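Local coordinates for LRR receptor-like serine/threonine-protein kinase RGI3 (Arabidopsis thaliana, PDB 5HZ0) that acts as a receptor for RGF peptide hormones, which maintain the root stem cell niche, and pairs with SERK co-receptors through its leucine-rich repeat ectodomain, at residues L448-H454 and S470-F476; I438-S443 and T465-K469. The protein carries 5 engineered substitutions. The contacts are given in a common frame with arbitrary orientation. Residue numbers count along the deposited sequence, not the author numbering.

Contact 1 of 2, residues L448-H454 and S470-F476; sequences LEFLDLH and SLKFIDF
Four backbone hydrogen bonds join the extended, parallel strands 450-452 and 473-475, 7° apart with axes 4.8 Å from each other at closest. F473 N donates to E449 O, L451 N to F473 O and D475 N to L451 O (each 2.9 Å), and L453 N to D475 O (2.8 Å). The register pairs F450 with F473, L451 with I474 and D452 with D475, their CA atoms 4.6, 5.1 and 4.7 Å apart. Just before the strands, E449 (phi/psi -103/-18) and K472 (-109/-55) break from the extended form, and E449 O also accepts from K472 N at 2.9 Å. Their flexible side chains form a long salt bridge (E449 OE2 to K472 NZ, 3.7 Å), while E449 OE1 bonds to N425. D452 and D475 bring like charges close, OD1 to OD2 3.8 Å; H454 ND1 donates to D452 OD1 (2.6 Å), and D475 OD1 pairs with the hydroxyl of S477.

On the face bearing these aspartates, F450 and F473, both chi1 t, make an offset stack with centroids 4.3 Å apart and planes at 7°; equivalent positions one strand apart suit flat rings, and F426 extends the pile. The face bearing L451 and I474 is hydrophobic. Here L471 (m, t) brings CD2 to L451 CB (3.8 Å) and L448 CG (3.9 Å), and the F476 ring edge, at CZ, meets CD2 of L451 (t, p; 3.7 Å), filling the interior. Such in-register stacking, leucine-type residues inward and variable ones outward, characterises the parallel sheet of a leucine-rich repeat solenoid.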
# COMPACT_ATOMS: atom_id res chain seq x y z
N LEU A 448 -0.83 0.33 23.36
CA LEU A 448 -0.05 1.39 22.73
C LEU A 448 1.39 0.94 22.51
O LEU A 448 2.11 0.63 23.45
CB LEU A 448 -0.04 2.61 23.65
CG LEU A 448 0.70 3.82 23.12
CD1 LEU A 448 -0.09 4.29 21.90
CD2 LEU A 448 0.86 4.91 24.19
N GLU A 449 1.79 0.83 21.24
CA GLU A 449 3.17 0.50 20.92
C GLU A 449 4.08 1.64 20.46
O GLU A 449 5.29 1.52 20.54
CB GLU A 449 3.20 -0.63 19.91
CG GLU A 449 2.45 -1.83 20.40
CD GLU A 449 2.58 -3.01 19.48
OE1 GLU A 449 2.38 -2.84 18.26
OE2 GLU A 449 2.89 -4.11 20.00
N PHE A 450 3.51 2.75 20.02
CA PHE A 450 4.31 3.82 19.43
C PHE A 450 3.83 5.14 19.98
O PHE A 450 2.69 5.53 19.72
CB PHE A 450 4.18 3.81 17.90
CG PHE A 450 4.93 4.93 17.20
CD1 PHE A 450 4.46 6.24 17.23
CD2 PHE A 450 6.10 4.66 16.48
CE1 PHE A 450 5.14 7.26 16.57
CE2 PHE A 450 6.79 5.69 15.81
CZ PHE A 450 6.30 6.99 15.86
N LEU A 451 4.70 5.85 20.69
CA LEU A 451 4.35 7.12 21.28
C LEU A 451 5.41 8.17 20.92
O LEU A 451 6.54 8.16 21.45
CB LEU A 451 4.23 6.95 22.80
CG LEU A 451 3.89 8.19 23.60
CD1 LEU A 451 2.61 8.84 23.09
CD2 LEU A 451 3.78 7.85 25.08
N ASP A 452 5.02 9.11 20.05
CA ASP A 452 5.91 10.17 19.63
C ASP A 452 5.36 11.53 20.09
O ASP A 452 4.41 12.05 19.51
CB ASP A 452 5.97 10.16 18.10
CG ASP A 452 7.18 10.90 17.53
OD1 ASP A 452 7.82 11.71 18.25
OD2 ASP A 452 7.46 10.65 16.34
N LEU A 453 5.97 12.08 21.13
CA LEU A 453 5.66 13.43 21.64
C LEU A 453 6.69 14.56 21.30
O LEU A 453 6.61 15.66 21.86
CB LEU A 453 5.34 13.40 23.14
CG LEU A 453 4.23 12.42 23.56
CD1 LEU A 453 3.85 12.57 25.04
CD2 LEU A 453 3.00 12.56 22.66
N HIS A 454 7.69 14.28 20.47
CA HIS A 454 8.83 15.19 20.33
C HIS A 454 8.52 16.62 19.83
O HIS A 454 7.55 16.83 19.12
CB HIS A 454 9.99 14.55 19.52
CG HIS A 454 9.82 14.60 18.04
ND1 HIS A 454 9.45 13.50 17.29
CD2 HIS A 454 10.01 15.60 17.15
CE1 HIS A 454 9.41 13.82 16.01
NE2 HIS A 454 9.74 15.10 15.90
N SER A 470 3.42 -2.02 27.13
CA SER A 470 3.41 -2.57 25.78
C SER A 470 4.19 -1.71 24.79
O SER A 470 4.32 -2.09 23.62
CB SER A 470 1.97 -2.71 25.29
OG SER A 470 1.32 -1.45 25.30
N LEU A 471 4.70 -0.57 25.27
CA LEU A 471 5.47 0.38 24.44
C LEU A 471 6.71 -0.20 23.76
O LEU A 471 7.50 -0.93 24.35
CB LEU A 471 5.81 1.67 25.22
CG LEU A 471 4.67 2.70 25.13
CD1 LEU A 471 4.77 3.83 26.14
CD2 LEU A 471 4.54 3.23 23.70
N LYS A 472 6.83 0.11 22.49
CA LYS A 472 7.92 -0.31 21.65
C LYS A 472 8.78 0.93 21.36
O LYS A 472 10.02 0.92 21.54
CB LYS A 472 7.42 -0.96 20.37
CG LYS A 472 6.89 -2.39 20.54
CD LYS A 472 6.91 -3.12 19.19
CE LYS A 472 5.93 -4.28 19.14
NZ LYS A 472 6.34 -5.37 20.05
N PHE A 473 8.12 1.95 20.81
CA PHE A 473 8.77 3.19 20.43
C PHE A 473 8.39 4.35 21.36
O PHE A 473 7.21 4.61 21.59
CB PHE A 473 8.43 3.51 18.97
CG PHE A 473 9.11 4.76 18.42
CD1 PHE A 473 8.60 6.02 18.68
CD2 PHE A 473 10.26 4.65 17.64
CE1 PHE A 473 9.21 7.15 18.18
CE2 PHE A 473 10.88 5.78 17.14
CZ PHE A 473 10.35 7.03 17.41
N ILE A 474 9.40 5.06 21.87
CA ILE A 474 9.16 6.27 22.66
C ILE A 474 10.04 7.41 22.18
O ILE A 474 11.25 7.28 22.18
CB ILE A 474 9.47 6.05 24.15
CG1 ILE A 474 8.47 5.07 24.77
CG2 ILE A 474 9.43 7.36 24.93
CD1 ILE A 474 8.72 4.83 26.23
N ASP A 475 9.44 8.53 21.76
CA ASP A 475 10.22 9.72 21.48
C ASP A 475 9.64 10.93 22.21
O ASP A 475 8.62 11.48 21.80
CB ASP A 475 10.21 9.97 19.97
CG ASP A 475 11.27 10.96 19.52
OD1 ASP A 475 11.86 11.65 20.38
OD2 ASP A 475 11.52 11.06 18.29
N PHE A 476 10.31 11.35 23.29
CA PHE A 476 9.97 12.56 24.06
C PHE A 476 10.93 13.72 23.79
O PHE A 476 10.95 14.71 24.52
CB PHE A 476 9.84 12.27 25.56
CG PHE A 476 8.77 11.25 25.89
CD1 PHE A 476 7.75 10.95 24.99
CD2 PHE A 476 8.77 10.60 27.12
CE1 PHE A 476 6.78 10.02 25.29
CE2 PHE A 476 7.80 9.68 27.42
CZ PHE A 476 6.80 9.39 26.51

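Contact 2 of 2, residues I438-S443 and T465-K469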
# COMPACT_ATOMS: atom_id res chain seq x y z
N ILE A 438 2.96 14.77 30.88
CA ILE A 438 2.39 13.59 30.26
C ILE A 438 1.46 12.96 31.30
O ILE A 438 1.91 12.55 32.39
CB ILE A 438 3.49 12.61 29.85
CG1 ILE A 438 4.34 13.21 28.72
CG2 ILE A 438 2.89 11.30 29.38
CD1 ILE A 438 5.75 12.60 28.62
N PRO A 439 0.15 12.88 30.99
CA PRO A 439 -0.87 12.39 31.94
C PRO A 439 -0.66 10.94 32.35
O PRO A 439 -0.50 10.08 31.49
CB PRO A 439 -2.19 12.53 31.15
CG PRO A 439 -1.78 12.52 29.71
CD PRO A 439 -0.40 13.13 29.65
N PRO A 440 -0.65 10.66 33.67
CA PRO A 440 -0.49 9.31 34.22
C PRO A 440 -1.50 8.33 33.63
O PRO A 440 -1.20 7.15 33.43
CB PRO A 440 -0.76 9.50 35.72
CG PRO A 440 -0.42 10.89 35.99
CD PRO A 440 -0.67 11.69 34.73
N ALA A 441 -2.69 8.84 33.35
CA ALA A 441 -3.78 8.02 32.83
C ALA A 441 -3.46 7.37 31.48
O ALA A 441 -4.14 6.44 31.07
CB ALA A 441 -5.06 8.83 32.74
N ILE A 442 -2.45 7.87 30.78
CA ILE A 442 -2.07 7.24 29.52
C ILE A 442 -1.59 5.80 29.76
O ILE A 442 -1.50 5.01 28.83
CB ILE A 442 -1.04 8.07 28.72
CG1 ILE A 442 -1.03 7.62 27.25
CG2 ILE A 442 0.34 7.97 29.32
CD1 ILE A 442 0.08 8.25 26.42
N SER A 443 -1.34 5.46 31.02
CA SER A 443 -1.02 4.09 31.41
C SER A 443 -2.16 3.14 31.06
O SER A 443 -2.00 1.91 31.09
CB SER A 443 -0.78 4.01 32.92
OG SER A 443 -2.00 4.28 33.61
N THR A 465 5.16 4.46 36.14
CA THR A 465 3.72 4.21 36.29
C THR A 465 2.91 4.98 35.26
O THR A 465 1.74 4.69 35.02
CB THR A 465 3.20 4.67 37.66
OG1 THR A 465 3.81 5.93 38.00
CG2 THR A 465 3.53 3.64 38.73
N THR A 466 3.55 5.98 34.66
CA THR A 466 2.88 6.88 33.75
C THR A 466 2.78 6.26 32.36
O THR A 466 2.00 6.73 31.54
CB THR A 466 3.63 8.23 33.70
OG1 THR A 466 3.87 8.69 35.04
CG2 THR A 466 2.82 9.28 32.95
N LEU A 467 3.52 5.19 32.10
CA LEU A 467 3.56 4.63 30.74
C LEU A 467 3.16 3.16 30.62
O LEU A 467 3.50 2.35 31.48
CB LEU A 467 4.95 4.87 30.13
CG LEU A 467 5.31 6.34 29.87
CD1 LEU A 467 6.73 6.50 29.32
CD2 LEU A 467 4.29 7.01 28.95
N PRO A 468 2.44 2.80 29.55
CA PRO A 468 2.02 1.41 29.34
C PRO A 468 3.16 0.50 28.95
O PRO A 468 4.01 0.89 28.15
CB PRO A 468 0.99 1.51 28.20
CG PRO A 468 1.22 2.81 27.57
CD PRO A 468 1.75 3.73 28.63
N LYS A 469 3.14 -0.73 29.46
CA LYS A 469 4.29 -1.62 29.35
C LYS A 469 4.38 -2.31 27.99
O LYS A 469 5.30 -3.09 27.73
CB LYS A 469 4.25 -2.65 30.48
CG LYS A 469 4.25 -2.03 31.88
CD LYS A 469 4.51 -3.09 32.93
CE LYS A 469 4.28 -2.58 34.34
NZ LYS A 469 4.69 -3.60 35.35
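T466 is the side chain on which this contact turns. With chi1 m, its methyl CG2 lies against the backbone of the other loop, 3.4 Å from I438 O, 3.7 Å from P439 O and 3.5 Å from P440 CA; its short, beta-branched side chain lets a methyl lie close to main chain. I442 approaches from the other segment: chi1 t puts CG2 in tight contact with T466 O, at 3.0 Å, and 4.1 Å from L467 CD2, while chi2 t extends CD1, and the side chain packs on L451. L467 (m, t) has its CA-to-CB bond directed away, yet its branched end still reaches I442 and also packs on L451 of the sheet. These loops belong to successive turns of a leucine-rich repeat solenoid, on the stretches that lead from one parallel strand to the next; residues 440-443 form part of a 3-10 segment, and no hydrogen bond crosses between the loops. P440 opens that segment, proline being well suited to a first turn because it needs no amide donor there, and P439 comes just before it, its carbonyl O accepting from I442 N (3.0 Å). S443, chi1 p, folds its hydroxyl back so that OG donates to P440 O at 3.0 Å, while its CB rests 3.4 Å from T465 O. P468 CD, on a rigid ring, sits 3.5 Å from I442 O and 3.9 Å from S443 CA.

Overall arrangement
Contacts 1 and 2 have centres 11 Å apart in the same part of the extracellular leucine-rich repeat domain, and their segments alternate along the chain: 438-443, 448-454, 465-469, then 470-476. Each segment of contact 2 leads into a strand of contact 1, so one contact joins neighbouring strands of the long parallel sheet and the other joins the loops preceding them. The two share a hydrophobic interior, where F476 CE2 lies 3.8 Å from both I438 CD1 and L467 CD1, and L451 CD2 lies 4.0 Å from I442 CD1. Successive coils are thus held together at sheet and loop alike, building the continuous curved ectodomain that receives the peptide.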